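Long-range contact in neutral ceramidase (Pseudomonas aeruginosa, PDB 2ZWS), which hydrolyses the N-acyl linkage of ceramides to give sphingosine and a free fatty acid, and also catalyses the reverse synthesis: residues A[515-529]-A[540-552]. Numbering follows the deposited sequence.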
# COMPACT_ATOMS: atom_id res chain seq x y z
N ASP A 515 -3.71 30.55 7.59
CA ASP A 515 -4.09 30.88 6.21
C ASP A 515 -4.70 32.26 6.14
O ASP A 515 -5.46 32.67 7.02
CB ASP A 515 -5.15 29.90 5.70
CG ASP A 515 -4.69 28.46 5.75
OD1 ASP A 515 -3.90 28.05 4.87
OD2 ASP A 515 -5.14 27.73 6.65
N ASP A 516 -4.42 32.94 5.03
CA ASP A 516 -5.12 34.16 4.66
C ASP A 516 -5.53 34.03 3.20
O ASP A 516 -4.82 33.37 2.42
CB ASP A 516 -4.18 35.35 4.80
CG ASP A 516 -3.83 35.65 6.24
OD1 ASP A 516 -2.65 35.47 6.60
OD2 ASP A 516 -4.74 36.06 7.00
N PRO A 517 -6.64 34.69 2.81
CA PRO A 517 -6.99 34.71 1.41
C PRO A 517 -6.02 35.59 0.63
O PRO A 517 -5.21 36.32 1.23
CB PRO A 517 -8.40 35.32 1.38
CG PRO A 517 -8.77 35.60 2.82
CD PRO A 517 -7.56 35.48 3.65
N TYR A 518 -6.07 35.51 -0.70
CA TYR A 518 -5.32 36.46 -1.53
C TYR A 518 -5.79 37.85 -1.11
O TYR A 518 -6.97 38.06 -0.83
CB TYR A 518 -5.68 36.28 -2.99
CG TYR A 518 -4.96 35.21 -3.78
CD1 TYR A 518 -4.53 35.48 -5.07
CD2 TYR A 518 -4.77 33.91 -3.28
CE1 TYR A 518 -3.90 34.52 -5.85
CE2 TYR A 518 -4.14 32.93 -4.05
CZ TYR A 518 -3.71 33.24 -5.32
OH TYR A 518 -3.09 32.30 -6.11
N ILE A 519 -4.85 38.79 -1.12
CA ILE A 519 -5.14 40.20 -0.91
C ILE A 519 -6.29 40.64 -1.81
O ILE A 519 -6.30 40.38 -3.03
CB ILE A 519 -3.86 41.04 -1.11
CG1 ILE A 519 -2.83 40.71 -0.02
CG2 ILE A 519 -4.15 42.53 -1.12
CD1 ILE A 519 -3.34 40.96 1.40
N GLY A 520 -7.29 41.26 -1.18
CA GLY A 520 -8.47 41.72 -1.88
C GLY A 520 -9.48 40.66 -2.27
O GLY A 520 -10.42 40.94 -2.99
N LYS A 521 -9.28 39.43 -1.79
CA LYS A 521 -10.20 38.34 -2.16
C LYS A 521 -10.68 37.59 -0.91
O LYS A 521 -10.28 37.90 0.21
CB LYS A 521 -9.51 37.37 -3.15
CG LYS A 521 -8.97 38.05 -4.39
CD LYS A 521 -8.55 37.05 -5.47
CE LYS A 521 -7.63 37.69 -6.50
NZ LYS A 521 -8.31 38.76 -7.28
N SER A 522 -11.56 36.60 -1.12
CA SER A 522 -12.01 35.75 -0.02
C SER A 522 -11.72 34.29 -0.34
O SER A 522 -11.61 33.92 -1.51
CB SER A 522 -13.51 35.94 0.26
OG SER A 522 -14.32 35.43 -0.78
N PHE A 523 -11.61 33.47 0.71
CA PHE A 523 -11.42 32.03 0.50
C PHE A 523 -12.53 31.52 -0.41
O PHE A 523 -13.69 31.87 -0.23
CB PHE A 523 -11.46 31.27 1.83
CG PHE A 523 -10.29 31.51 2.71
CD1 PHE A 523 -9.01 31.18 2.30
CD2 PHE A 523 -10.46 32.05 3.99
CE1 PHE A 523 -7.91 31.41 3.13
CE2 PHE A 523 -9.37 32.28 4.83
CZ PHE A 523 -8.09 31.94 4.40
N GLY A 524 -12.22 30.65 -1.38
CA GLY A 524 -13.25 30.13 -2.30
C GLY A 524 -13.46 30.95 -3.57
O GLY A 524 -14.12 30.48 -4.52
N ASP A 525 -12.89 32.15 -3.63
CA ASP A 525 -13.00 32.95 -4.84
C ASP A 525 -12.34 32.23 -6.01
O ASP A 525 -11.30 31.58 -5.86
CB ASP A 525 -12.37 34.34 -4.64
CG ASP A 525 -13.28 35.31 -3.88
OD1 ASP A 525 -14.42 34.94 -3.48
OD2 ASP A 525 -12.85 36.48 -3.70
N VAL A 526 -12.94 32.34 -7.19
CA VAL A 526 -12.39 31.74 -8.40
C VAL A 526 -11.27 32.62 -8.99
O VAL A 526 -11.50 33.80 -9.33
CB VAL A 526 -13.47 31.43 -9.45
CG1 VAL A 526 -12.84 30.83 -10.70
CG2 VAL A 526 -14.48 30.47 -8.87
N LEU A 527 -10.09 32.03 -9.11
CA LEU A 527 -8.93 32.67 -9.73
C LEU A 527 -8.86 32.45 -11.23
O LEU A 527 -8.37 33.31 -11.97
CB LEU A 527 -7.63 32.18 -9.07
CG LEU A 527 -7.49 32.48 -7.57
CD1 LEU A 527 -6.32 31.68 -6.98
CD2 LEU A 527 -7.27 34.01 -7.37
N GLN A 528 -9.32 31.28 -11.68
CA GLN A 528 -9.33 30.93 -13.09
C GLN A 528 -10.64 30.23 -13.40
O GLN A 528 -10.87 29.12 -12.91
CB GLN A 528 -8.17 30.00 -13.45
CG GLN A 528 -8.16 29.58 -14.92
CD GLN A 528 -6.85 28.96 -15.32
OE1 GLN A 528 -5.79 29.36 -14.84
NE2 GLN A 528 -6.90 27.98 -16.20
N GLN A 529 -11.48 30.89 -14.18
CA GLN A 529 -12.75 30.32 -14.63
C GLN A 529 -12.51 29.40 -15.81
O GLN A 529 -11.54 29.56 -16.54
CB GLN A 529 -13.74 31.44 -15.03
CG GLN A 529 -14.19 32.31 -13.85
CD GLN A 529 -15.29 31.70 -12.98
OE1 GLN A 529 -15.67 30.55 -13.16
NE2 GLN A 529 -15.78 32.49 -12.01
N VAL A 540 -10.15 20.53 -18.68
CA VAL A 540 -10.67 21.75 -18.03
C VAL A 540 -9.76 22.06 -16.83
O VAL A 540 -9.53 21.18 -15.99
CB VAL A 540 -12.13 21.55 -17.52
CG1 VAL A 540 -12.68 22.82 -16.85
CG2 VAL A 540 -13.04 21.11 -18.66
N THR A 541 -9.23 23.28 -16.76
CA THR A 541 -8.43 23.69 -15.59
C THR A 541 -9.00 24.97 -14.99
O THR A 541 -9.23 25.98 -15.69
CB THR A 541 -6.89 23.83 -15.87
OG1 THR A 541 -6.16 24.08 -14.64
CG2 THR A 541 -6.61 24.94 -16.82
N VAL A 542 -9.28 24.89 -13.69
CA VAL A 542 -9.79 26.03 -12.94
C VAL A 542 -8.98 26.19 -11.65
O VAL A 542 -8.17 25.32 -11.30
CB VAL A 542 -11.29 25.85 -12.59
CG1 VAL A 542 -12.14 25.69 -13.87
CG2 VAL A 542 -11.51 24.68 -11.61
N ALA A 543 -9.21 27.28 -10.92
CA ALA A 543 -8.41 27.51 -9.71
C ALA A 543 -9.16 28.41 -8.75
O ALA A 543 -9.88 29.31 -9.20
CB ALA A 543 -7.05 28.12 -10.04
N PHE A 544 -8.92 28.19 -7.46
CA PHE A 544 -9.63 28.89 -6.36
C PHE A 544 -8.65 29.35 -5.29
O PHE A 544 -7.63 28.70 -5.06
CB PHE A 544 -10.55 27.92 -5.62
CG PHE A 544 -11.65 27.34 -6.46
CD1 PHE A 544 -12.94 27.87 -6.43
CD2 PHE A 544 -11.39 26.24 -7.29
CE1 PHE A 544 -13.95 27.30 -7.18
CE2 PHE A 544 -12.40 25.69 -8.06
CZ PHE A 544 -13.69 26.21 -7.99
N VAL A 545 -8.97 30.46 -4.62
CA VAL A 545 -8.27 30.87 -3.38
C VAL A 545 -8.61 29.81 -2.34
O VAL A 545 -9.78 29.48 -2.16
CB VAL A 545 -8.80 32.26 -2.90
CG1 VAL A 545 -8.19 32.64 -1.58
CG2 VAL A 545 -8.53 33.33 -3.95
N THR A 546 -7.61 29.26 -1.65
CA THR A 546 -7.88 28.16 -0.73
C THR A 546 -7.16 28.30 0.61
O THR A 546 -6.54 29.35 0.89
CB THR A 546 -7.49 26.80 -1.36
OG1 THR A 546 -7.87 26.79 -2.73
CG2 THR A 546 -8.21 25.68 -0.65
N GLY A 547 -7.26 27.26 1.44
CA GLY A 547 -6.45 27.13 2.65
C GLY A 547 -5.73 25.78 2.62
O GLY A 547 -6.01 24.90 1.79
N HIS A 548 -4.79 25.61 3.54
CA HIS A 548 -3.90 24.45 3.57
C HIS A 548 -4.63 23.11 3.79
O HIS A 548 -5.37 22.97 4.76
CB HIS A 548 -2.91 24.65 4.70
CG HIS A 548 -1.61 23.94 4.48
ND1 HIS A 548 -1.53 22.57 4.29
CD2 HIS A 548 -0.35 24.41 4.39
CE1 HIS A 548 -0.26 22.23 4.12
NE2 HIS A 548 0.48 23.33 4.17
N PRO A 549 -4.42 22.11 2.90
CA PRO A 549 -5.09 20.81 3.10
C PRO A 549 -4.65 20.07 4.38
O PRO A 549 -5.35 19.14 4.79
CB PRO A 549 -4.71 20.01 1.83
CG PRO A 549 -3.56 20.66 1.29
CD PRO A 549 -3.61 22.12 1.67
N LYS A 550 -3.52 20.46 5.00
CA LYS A 550 -3.17 19.87 6.32
C LYS A 550 -4.23 20.18 7.38
O LYS A 550 -4.32 19.47 8.39
CB LYS A 550 -1.82 20.34 6.87
CG LYS A 550 -0.62 19.60 6.35
CD LYS A 550 0.70 20.20 6.91
CE LYS A 550 1.85 19.33 6.47
NZ LYS A 550 3.15 19.83 6.96
N ASN A 551 -5.02 21.22 7.15
CA ASN A 551 -6.06 21.59 8.13
C ASN A 551 -7.16 20.54 8.28
O ASN A 551 -7.70 20.39 9.37
CB ASN A 551 -6.72 22.91 7.74
CG ASN A 551 -5.81 24.10 7.89
OD1 ASN A 551 -4.98 24.19 8.83
ND2 ASN A 551 -5.94 25.03 6.96
N ASP A 552 -7.47 19.82 7.21
CA ASP A 552 -8.51 18.79 7.22
C ASP A 552 -8.26 17.86 6.03
O ASP A 552 -8.21 18.32 4.89
CB ASP A 552 -9.91 19.42 7.17
CG ASP A 552 -11.02 18.44 7.53
OD1 ASP A 552 -11.07 17.32 6.98
OD2 ASP A 552 -11.85 18.80 8.39
O HOH W 1 -5.36 31.80 0.10
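A classic beta bulge sets Leu527 and Gln528 together opposite Ala543, where the edge strand 526-528 of the C-terminal beta-sandwich domain runs antiparallel to strand 539-545. Both backbone N atoms donate to the one oxygen, Ala543 O, from the same face of its carbonyl plane, with Leu527 N at 2.7 Å and Gln528 N further off. One residue back, Val526 and Phe544 run alongside each other from the same face of the sheet, Val526 CG2 resting 3.6 Å from Phe544 CE1, while Gly524 O meets the edge of that phenyl ring in its plane. Where the paired backbone gives way to the loop of two type II turns, Tyr518-Lys521 and Ser522-Asp525, Val545 donates its N to Asp525 O, accepts Gly524 N at its O and projects its side chain into that loop. A chi1 of 175°, CG1 anti to the backbone N, turns CG1 toward Pro517 and Phe523 and CG2 toward Tyr518 and, at 3.7 Å, Leu527 CD2. That same leucine methyl lies over one face of the Tyr518 ring, offset toward its rim, and Pro517 CG sits over the centre of the Phe523 ring. At the far end the carboxylate of the buried Asp515 divides its two oxygens between His548 and Asn551. OD1 takes His548 N at 2.9 Å from above the carboxylate plane; OD2, which also accepts from Lys622 N, is met on its syn side by Asn551 ND2 at 2.8 Å, the amide turned 85° from the carboxylate.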